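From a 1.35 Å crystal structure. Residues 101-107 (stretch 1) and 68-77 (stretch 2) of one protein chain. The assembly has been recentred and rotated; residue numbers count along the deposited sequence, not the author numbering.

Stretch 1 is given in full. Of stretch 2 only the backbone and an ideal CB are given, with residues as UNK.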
ATOM      1  N   PHE A 101      -9.127  -9.446  -2.265  1.00 26.77           N
ATOM      2  CA  PHE A 101      -8.526  -8.390  -3.073  1.00 20.92           C
ATOM      3  C   PHE A 101      -7.743  -7.408  -2.206  1.00 17.36           C
ATOM      4  O   PHE A 101      -8.182  -7.017  -1.123  1.00 20.06           O
ATOM      5  CB  PHE A 101      -9.600  -7.622  -3.847  1.00 26.04           C
ATOM      6  CG  PHE A 101     -10.227  -8.402  -4.965  1.00 28.55           C
ATOM      7  CD1 PHE A 101      -9.510  -8.697  -6.112  1.00 27.59           C
ATOM      8  CD2 PHE A 101     -11.541  -8.828  -4.874  1.00 34.34           C
ATOM      9  CE1 PHE A 101     -10.093  -9.410  -7.146  1.00 30.46           C
ATOM     10  CE2 PHE A 101     -12.128  -9.543  -5.903  1.00 35.03           C
ATOM     11  CZ  PHE A 101     -11.404  -9.831  -7.039  1.00 31.96           C
ATOM     12  N   LEU A 102      -6.577  -7.005  -2.699  1.00 16.27           N
ATOM     13  CA  LEU A 102      -5.834  -5.918  -2.080  1.00 16.47           C
ATOM     14  C   LEU A 102      -6.669  -4.635  -2.059  1.00 16.51           C
ATOM     15  O   LEU A 102      -7.319  -4.273  -3.048  1.00 18.15           O
ATOM     16  CB  LEU A 102      -4.536  -5.683  -2.852  1.00 15.38           C
ATOM     17  CG  LEU A 102      -3.498  -6.795  -2.657  1.00 16.86           C
ATOM     18  CD1 LEU A 102      -2.501  -6.816  -3.794  1.00 18.48           C
ATOM     19  CD2 LEU A 102      -2.782  -6.604  -1.325  1.00 19.76           C
ATOM     20  N   ILE A 103      -6.625  -3.937  -0.924  1.00 16.71           N
ATOM     21  CA  ILE A 103      -7.372  -2.709  -0.684  1.00 18.78           C
ATOM     22  C   ILE A 103      -6.397  -1.659  -0.172  1.00 17.68           C
ATOM     23  O   ILE A 103      -5.502  -1.970   0.620  1.00 19.92           O
ATOM     24  CB  ILE A 103      -8.471  -2.949   0.374  1.00 23.26           C
ATOM     25  CG1 ILE A 103      -9.559  -3.869  -0.179  1.00 27.26           C
ATOM     26  CG2 ILE A 103      -9.060  -1.621   0.882  1.00 28.03           C
ATOM     27  CD1 ILE A 103     -10.577  -4.270   0.852  1.00 30.67           C
ATOM     28  N   ALA A 104      -6.563  -0.416  -0.618  1.00 18.15           N
ATOM     29  CA  ALA A 104      -5.797   0.707  -0.091  1.00 18.41           C
ATOM     30  C   ALA A 104      -6.758   1.780   0.401  1.00 19.44           C
ATOM     31  O   ALA A 104      -7.704   2.142  -0.308  1.00 21.37           O
ATOM     32  CB  ALA A 104      -4.834   1.284  -1.135  1.00 20.70           C
ATOM     33  N   GLU A 105      -6.511   2.288   1.604  1.00 18.34           N
ATOM     34  CA  GLU A 105      -7.352   3.306   2.225  1.00 19.84           C
ATOM     35  C   GLU A 105      -6.480   4.434   2.755  1.00 19.29           C
ATOM     36  O   GLU A 105      -5.435   4.187   3.364  1.00 19.23           O
ATOM     37  CB  GLU A 105      -8.144   2.729   3.410  1.00 25.06           C
ATOM     38  CG  GLU A 105      -8.869   1.424   3.139  1.00 33.53           C
ATOM     39  CD  GLU A 105      -9.497   0.836   4.390  1.00 38.96           C
ATOM     40  OE1 GLU A 105     -10.510   0.115   4.261  1.00 41.98           O
ATOM     41  OE2 GLU A 105      -8.980   1.091   5.502  1.00 40.00           O
ATOM     42  N   LEU A 106      -6.924   5.669   2.544  1.00 18.94           N
ATOM     43  CA  LEU A 106      -6.225   6.819   3.093  1.00 20.06           C
ATOM     44  C   LEU A 106      -6.474   6.888   4.593  1.00 20.15           C
ATOM     45  O   LEU A 106      -7.615   6.756   5.048  1.00 24.78           O
ATOM     46  CB  LEU A 106      -6.733   8.093   2.420  1.00 24.06           C
ATOM     47  CG  LEU A 106      -5.925   9.365   2.678  1.00 25.86           C
ATOM     48  CD1 LEU A 106      -4.579   9.311   1.972  1.00 25.62           C
ATOM     49  CD2 LEU A 106      -6.732  10.587   2.229  1.00 30.12           C
ATOM     50  N   ILE A 107      -5.409   7.077   5.363  1.00 19.69           N
ATOM     51  CA  ILE A 107      -5.513   7.211   6.810  1.00 20.24           C
ATOM     52  C   ILE A 107      -5.698   8.687   7.137  1.00 21.20           C
ATOM     53  O   ILE A 107      -4.922   9.534   6.682  1.00 23.15           O
ATOM     54  CB  ILE A 107      -4.265   6.637   7.502  1.00 21.20           C
ATOM     55  CG1 ILE A 107      -4.110   5.147   7.176  1.00 22.79           C
ATOM     56  CG2 ILE A 107      -4.346   6.840   9.010  1.00 22.90           C
ATOM     57  CD1 ILE A 107      -2.856   4.511   7.754  1.00 23.61           C
ATOM     58  N   UNK A  68       1.021  11.131  -4.584  1.00 20.59           N
ATOM     59  CA  UNK A  68       1.386   9.715  -4.636  1.00 18.87           C
ATOM     60  C   UNK A  68       0.373   8.861  -3.885  1.00 17.55           C
ATOM     61  O   UNK A  68      -0.049   7.805  -4.371  1.00 18.42           O
ATOM     62  CB  UNK A  68       2.785   9.502  -4.055  1.00 18.87           C
ATOM     63  N   UNK A  69      -0.021   9.303  -2.686  1.00 17.57           N
ATOM     64  CA  UNK A  69      -0.985   8.537  -1.900  1.00 17.60           C
ATOM     65  C   UNK A  69      -2.317   8.422  -2.628  1.00 17.87           C
ATOM     66  O   UNK A  69      -2.931   7.349  -2.649  1.00 18.01           O
ATOM     67  CB  UNK A  69      -1.190   9.184  -0.529  1.00 17.60           C
ATOM     68  N   UNK A  70      -2.778   9.518  -3.239  1.00 19.60           N
ATOM     69  CA  UNK A  70      -4.030   9.475  -3.990  1.00 21.27           C
ATOM     70  C   UNK A  70      -3.931   8.530  -5.180  1.00 19.95           C
ATOM     71  O   UNK A  70      -4.884   7.801  -5.486  1.00 20.48           O
ATOM     72  CB  UNK A  70      -4.412  10.878  -4.467  1.00 21.27           C
ATOM     73  N   UNK A  71      -2.788   8.537  -5.870  1.00 19.11           N
ATOM     74  CA  UNK A  71      -2.600   7.631  -6.997  1.00 19.69           C
ATOM     75  C   UNK A  71      -2.678   6.179  -6.538  1.00 18.86           C
ATOM     76  O   UNK A  71      -3.268   5.328  -7.216  1.00 19.29           O
ATOM     77  CB  UNK A  71      -1.259   7.900  -7.683  1.00 19.69           C
ATOM     78  N   UNK A  72      -2.085   5.880  -5.380  1.00 19.13           N
ATOM     79  CA  UNK A  72      -2.158   4.533  -4.825  1.00 18.45           C
ATOM     80  C   UNK A  72      -3.606   4.130  -4.560  1.00 17.76           C
ATOM     81  O   UNK A  72      -4.037   3.027  -4.927  1.00 18.48           O
ATOM     82  CB  UNK A  72      -1.340   4.443  -3.535  1.00 18.45           C
ATOM     83  N   UNK A  73      -4.374   5.010  -3.913  1.00 18.62           N
ATOM     84  CA  UNK A  73      -5.775   4.706  -3.625  1.00 18.78           C
ATOM     85  C   UNK A  73      -6.537   4.422  -4.912  1.00 19.25           C
ATOM     86  O   UNK A  73      -7.286   3.441  -5.012  1.00 20.19           O
ATOM     87  CB  UNK A  73      -6.432   5.861  -2.866  1.00 18.78           C
ATOM     88  N   UNK A  74      -6.349   5.274  -5.926  1.00 19.62           N
ATOM     89  CA  UNK A  74      -7.061   5.090  -7.188  1.00 20.97           C
ATOM     90  C   UNK A  74      -6.655   3.788  -7.863  1.00 18.80           C
ATOM     91  O   UNK A  74      -7.495   3.093  -8.448  1.00 20.59           O
ATOM     92  CB  UNK A  74      -6.799   6.270  -8.126  1.00 20.97           C
ATOM     93  N   UNK A  75      -5.368   3.441  -7.791  1.00 18.03           N
ATOM     94  CA  UNK A  75      -4.868   2.243  -8.457  1.00 19.38           C
ATOM     95  C   UNK A  75      -5.538   0.983  -7.916  1.00 20.04           C
ATOM     96  O   UNK A  75      -5.994   0.129  -8.686  1.00 20.88           O
ATOM     97  CB  UNK A  75      -3.350   2.141  -8.292  1.00 19.38           C
ATOM     98  N   UNK A  76      -5.590   0.834  -6.591  1.00 17.85           N
ATOM     99  CA  UNK A  76      -6.197  -0.371  -6.036  1.00 20.17           C
ATOM    100  C   UNK A  76      -7.714  -0.365  -6.120  1.00 22.46           C
ATOM    101  O   UNK A  76      -8.325  -1.440  -6.109  1.00 24.29           O
ATOM    102  CB  UNK A  76      -5.770  -0.542  -4.577  1.00 20.17           C
ATOM    103  N   UNK A  77      -8.336   0.811  -6.227  1.00 21.24           N
ATOM    104  CA  UNK A  77      -9.778   0.843  -6.430  1.00 23.23           C
ATOM    105  C   UNK A  77     -10.146   0.363  -7.827  1.00 24.30           C
ATOM    106  O   UNK A  77     -11.157  -0.325  -8.009  1.00 28.51           O
ATOM    107  CB  UNK A  77     -10.317   2.256  -6.199  1.00 23.23           C
TER

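Stretch 2 is a single helical run that crosses the strand 103-106 at 146° between N-to-C directions, with the axes 7.2 Å apart at closest approach.

Position 68 has nothing of stretch 1 within 5.5 Å of its ideal CB, and stretch 1 sets no preference; it is His68, whose ND1 is hydrogen-bonded elsewhere in the structure.

Position 69 points toward stretch 1, its ideal CB 4.2 Å from Leu106 CD1. That methyl already occupies the near space, so a small apolar residue suits. Ala69 is found, and its CB makes this contact.

Positions 70 and 71 meet nothing of stretch 1, and many residues would serve. At Glu70 CA-to-CB points away, and chi1 and chi2 are both t; Thr71 OG1 is hydrogen-bonded to a residue just outside the stretch.

At position 72 CA-to-CB runs sideways, and the ideal CB is 5.3 Å from Ala104 CB. A small or medium side chain, apolar or weakly polar, could close that gap. Cys72, with chi1 t, brings SG to 4.1 Å from Ala104 CB.

Position 73 also points sideways, with its ideal CB 4.7 Å from Ala104 O. An apolar chain of some length, such as leucine, isoleucine or methionine, could bend back over the strand; one carrying a donor could instead reach for Ala104 O. Ile73 takes the aliphatic course: with chi1 and chi2 both m, CD1 packs 3.7 Å from Ala104 CB, and lies 3.4 Å from Ala104 O and 3.6 Å from Leu106 N. The carbonyl is served by a water that donates to both Ala104 O (2.8 Å) and Ile73 O (2.7 Å).

Positions 74 and 75 lack a neighbour in stretch 1, leaving the choice open. Asn74 points away; Ala75 CB is 7.4 Å from Ala104 CB.

Position 76 points toward the strand, its ideal CB 4.0 Å from Ala104 CB and 4.3 Å from Leu102 O. Ala104 and Leu102 both direct their CA-to-CB bonds at the helix, offering an apolar surface for an aromatic or a large aliphatic residue. Phe76 lays its ring obliquely across both, CD2 3.8 Å from Ala104 CB and CD1 3.8 Å from Leu102 CB. A second water donates to Phe76 O (2.9 Å) and Leu102 O (2.7 Å), linking the backbones where no direct hydrogen bond forms.

Position 77 starts sideways into open space, where a long polar chain is easily accommodated. Arg77 leads away, and its NH1 donates to Asn74 OD1 at 2.7 Å.

Stretch 2 68-77: HAETCINAFR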
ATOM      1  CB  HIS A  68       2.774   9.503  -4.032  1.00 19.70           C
ATOM      2  CG  HIS A  68       3.902  10.024  -4.868  1.00 23.86           C
ATOM      3  ND1 HIS A  68       4.498  11.244  -4.638  1.00 27.42           N
ATOM      4  CD2 HIS A  68       4.562   9.474  -5.915  1.00 26.39           C
ATOM      5  CE1 HIS A  68       5.466  11.432  -5.517  1.00 26.79           C
ATOM      6  NE2 HIS A  68       5.528  10.371  -6.301  1.00 27.71           N
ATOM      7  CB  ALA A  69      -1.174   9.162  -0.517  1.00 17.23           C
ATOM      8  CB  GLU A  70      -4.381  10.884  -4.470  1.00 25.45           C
ATOM      9  CG  GLU A  70      -5.773  11.009  -5.073  1.00 33.59           C
ATOM     10  CD  GLU A  70      -6.098  12.428  -5.491  1.00 48.91           C
ATOM     11  OE1 GLU A  70      -5.221  13.089  -6.089  1.00 52.22           O
ATOM     12  OE2 GLU A  70      -7.229  12.882  -5.222  1.00 57.52           O
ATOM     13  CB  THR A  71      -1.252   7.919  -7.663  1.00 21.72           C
ATOM     14  OG1 THR A  71      -1.227   9.269  -8.147  1.00 25.08           O
ATOM     15  CG2 THR A  71      -0.987   6.954  -8.810  1.00 23.73           C
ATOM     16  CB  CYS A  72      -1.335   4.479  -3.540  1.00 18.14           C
ATOM     17  SG  CYS A  72      -1.451   2.916  -2.659  1.00 20.10           S
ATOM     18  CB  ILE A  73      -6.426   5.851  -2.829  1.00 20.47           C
ATOM     19  CG1 ILE A  73      -5.704   6.070  -1.498  1.00 23.76           C
ATOM     20  CG2 ILE A  73      -7.907   5.566  -2.612  1.00 23.16           C
ATOM     21  CD1 ILE A  73      -5.615   4.844  -0.658  1.00 25.16           C
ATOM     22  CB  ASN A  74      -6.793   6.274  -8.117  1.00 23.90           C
ATOM     23  CG  ASN A  74      -7.433   7.556  -7.625  1.00 25.10           C
ATOM     24  OD1 ASN A  74      -8.366   7.525  -6.825  1.00 28.81           O
ATOM     25  ND2 ASN A  74      -6.934   8.694  -8.106  1.00 29.40           N
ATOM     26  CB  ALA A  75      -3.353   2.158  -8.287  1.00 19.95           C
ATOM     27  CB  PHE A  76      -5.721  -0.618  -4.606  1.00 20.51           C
ATOM     28  CG  PHE A  76      -4.308  -1.101  -4.530  1.00 19.10           C
ATOM     29  CD1 PHE A  76      -4.003  -2.428  -4.795  1.00 21.73           C
ATOM     30  CD2 PHE A  76      -3.277  -0.219  -4.234  1.00 19.71           C
ATOM     31  CE1 PHE A  76      -2.700  -2.874  -4.742  1.00 22.40           C
ATOM     32  CE2 PHE A  76      -1.971  -0.658  -4.174  1.00 22.91           C
ATOM     33  CZ  PHE A  76      -1.680  -1.993  -4.425  1.00 21.98           C
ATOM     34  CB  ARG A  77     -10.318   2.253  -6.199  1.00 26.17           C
ATOM     35  CG  ARG A  77     -11.835   2.320  -6.253  1.00 32.64           C
ATOM     36  CD  ARG A  77     -12.342   3.750  -6.233  1.00 39.52           C
ATOM     37  NE  ARG A  77     -12.013   4.459  -7.465  1.00 43.63           N
ATOM     38  CZ  ARG A  77     -11.125   5.445  -7.544  1.00 47.31           C
ATOM     39  NH1 ARG A  77     -10.475   5.839  -6.458  1.00 48.36           N
ATOM     40  NH2 ARG A  77     -10.889   6.033  -8.710  1.00 49.65           N
TER
HETATM   41  O   HOH W   1      -8.179   1.803  -3.057  1.00 33.24           O
HETATM   42  O   HOH W   2      -9.458  -2.845  -3.876  1.00 37.62           O
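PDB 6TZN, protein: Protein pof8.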